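Local coordinates for protein Lon211 (Mycobacterium tuberculosis, PDB 6VBK) that forms the N-terminal domain of the ATP-dependent Lon protease, the region that probably recognises and binds protein substrates for degradation, at the interface of chains A and B. Coordinates in Å, arbitrary orientation; residue numbers count along the deposited sequence, not the author numbering. Chains: chain A/B, Lon211.

The interface of chains A and B. Residues chain A 19, 21-24, 30-32, 183; chain B 1-2, 4.
The first residues of chain B lie against the loop following strand 11-19 and against strand 29-33 of chain A. The apolar part of the contact centres on B:Met2, 110 Å² of whose surface is hidden by chain A. Its chain runs out extended to the sulphur (chi2 173°) and then bends at chi3 (50°), turning the terminal methyl aside. Along the way B:Met2 CG and SD each lie 3.6 Å from the CA of A:Gly22, an approach to the backbone that the missing side chain may ease. The B:Met2 methyl CE then meets two valine branches, each crossed at about a right angle: CG2 of A:Val30 at 3.8 Å and CG2 of A:Val24 at 3.9 Å. A:Leu19 reaches the sulphur obliquely with CD2, and A:Leu32 approaches the same methyl with its own CD2. B:Leu4 lies side by side with A:Val30, its CD2 3.7 Å from CG1.

The polar part sits at the terminus. The backbone N of B:Ala1 donates a hydrogen bond of 2.7 Å to the carbonyl O of A:Asp21, a poorly ordered residue, approaching from above the carbonyl plane. Carboxylate oxygen OD2 of A:Asp183, at the start of helix 183-191, lies 3.4 Å from the B:Ala1 nitrogen and may add electrostatic support. The patch docks one chain's tail on its neighbour, but the tail may be a cloning remnant and the pairing a crystal-packing one.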
loop_
_atom_site.group_PDB
_atom_site.type_symbol
_atom_site.label_atom_id
_atom_site.label_comp_id
_atom_site.label_asym_id
_atom_site.label_seq_id
_atom_site.Cartn_x
_atom_site.Cartn_y
_atom_site.Cartn_z
ATOM N N LEU A 19 -8.717 -15.121 -11.317
ATOM C CA LEU A 19 -8.195 -15.638 -10.056
ATOM C C LEU A 19 -7.819 -17.096 -10.301
ATOM O O LEU A 19 -8.689 -17.969 -10.362
ATOM C CB LEU A 19 -9.219 -15.489 -8.937
ATOM C CG LEU A 19 -9.664 -14.057 -8.632
ATOM C CD1 LEU A 19 -10.717 -14.045 -7.535
ATOM C CD2 LEU A 19 -8.474 -13.188 -8.247
ATOM N N ASP A 21 -6.127 -19.484 -8.584
ATOM C CA ASP A 21 -6.518 -20.395 -7.512
ATOM C C ASP A 21 -6.987 -19.553 -6.322
ATOM O O ASP A 21 -6.336 -19.455 -5.283
ATOM C CB ASP A 21 -5.386 -21.348 -7.123
ATOM C CG ASP A 21 -5.386 -22.620 -7.954
ATOM O OD1 ASP A 21 -6.368 -23.388 -7.865
ATOM O OD2 ASP A 21 -4.415 -22.843 -8.707
ATOM N N GLY A 22 -8.153 -18.943 -6.487
ATOM C CA GLY A 22 -8.747 -18.142 -5.437
ATOM C C GLY A 22 -10.141 -17.719 -5.830
ATOM O O GLY A 22 -10.494 -17.695 -7.014
ATOM N N VAL A 23 -10.939 -17.402 -4.815
ATOM C CA VAL A 23 -12.312 -16.952 -5.000
ATOM C C VAL A 23 -12.533 -15.735 -4.118
ATOM O O VAL A 23 -12.267 -15.782 -2.911
ATOM C CB VAL A 23 -13.334 -18.055 -4.659
ATOM C CG1 VAL A 23 -14.754 -17.534 -4.827
ATOM C CG2 VAL A 23 -13.112 -19.284 -5.525
ATOM N N VAL A 24 -13.005 -14.645 -4.716
ATOM C CA VAL A 24 -13.393 -13.447 -3.980
ATOM C C VAL A 24 -14.906 -13.314 -4.080
ATOM O O VAL A 24 -15.459 -13.224 -5.183
ATOM C CB VAL A 24 -12.688 -12.191 -4.512
ATOM C CG1 VAL A 24 -13.187 -10.958 -3.772
ATOM C CG2 VAL A 24 -11.183 -12.330 -4.361
ATOM N N VAL A 30 -9.840 -8.359 0.231
ATOM C CA VAL A 30 -8.666 -9.227 0.172
ATOM C C VAL A 30 -7.533 -8.482 -0.521
ATOM O O VAL A 30 -7.763 -7.537 -1.291
ATOM C CB VAL A 30 -8.973 -10.557 -0.558
ATOM C CG1 VAL A 30 -10.130 -11.285 0.110
ATOM C CG2 VAL A 30 -9.271 -10.305 -2.024
ATOM N N PRO A 31 -6.290 -8.877 -0.252
ATOM C CA PRO A 31 -5.158 -8.364 -1.025
ATOM C C PRO A 31 -4.924 -9.189 -2.284
ATOM O O PRO A 31 -5.284 -10.365 -2.370
ATOM C CB PRO A 31 -3.983 -8.517 -0.050
ATOM C CG PRO A 31 -4.342 -9.733 0.732
ATOM C CD PRO A 31 -5.846 -9.709 0.882
ATOM N N LEU A 32 -4.302 -8.546 -3.269
ATOM C CA LEU A 32 -4.011 -9.180 -4.548
ATOM C C LEU A 32 -2.534 -9.016 -4.866
ATOM O O LEU A 32 -2.024 -7.892 -4.901
ATOM C CB LEU A 32 -4.870 -8.586 -5.670
ATOM C CG LEU A 32 -6.338 -9.014 -5.709
ATOM C CD1 LEU A 32 -7.028 -8.431 -6.932
ATOM C CD2 LEU A 32 -6.456 -10.531 -5.693
ATOM N N ASP A 183 -11.098 -24.437 -2.835
ATOM C CA ASP A 183 -11.320 -23.469 -3.903
ATOM C C ASP A 183 -12.601 -23.777 -4.663
ATOM O O ASP A 183 -13.371 -22.872 -5.003
ATOM C CB ASP A 183 -10.128 -23.477 -4.859
ATOM C CG ASP A 183 -10.052 -22.229 -5.705
ATOM O OD1 ASP A 183 -11.082 -21.822 -6.279
ATOM O OD2 ASP A 183 -8.956 -21.643 -5.784
ATOM N N ALA B 1 -6.640 -21.293 -3.353
ATOM C CA ALA B 1 -5.844 -21.072 -2.153
ATOM C C ALA B 1 -5.143 -19.714 -2.218
ATOM O O ALA B 1 -3.914 -19.633 -2.211
ATOM C CB ALA B 1 -4.832 -22.192 -1.969
ATOM N N MET B 2 -5.934 -18.649 -2.299
ATOM C CA MET B 2 -5.383 -17.303 -2.220
ATOM C C MET B 2 -4.912 -17.017 -0.802
ATOM O O MET B 2 -5.534 -17.442 0.175
ATOM C CB MET B 2 -6.429 -16.270 -2.637
ATOM C CG MET B 2 -6.349 -15.829 -4.089
ATOM S SD MET B 2 -7.743 -14.779 -4.545
ATOM C CE MET B 2 -7.727 -13.590 -3.206
ATOM N N LEU B 4 -4.885 -14.929 2.174
ATOM C CA LEU B 4 -5.744 -13.900 2.739
ATOM C C LEU B 4 -5.173 -13.305 4.020
ATOM O O LEU B 4 -5.913 -12.701 4.803
ATOM C CB LEU B 4 -7.141 -14.469 2.986
ATOM C CG LEU B 4 -7.769 -15.132 1.759
ATOM C CD1 LEU B 4 -9.152 -15.675 2.080
ATOM C CD2 LEU B 4 -7.826 -14.156 0.591
#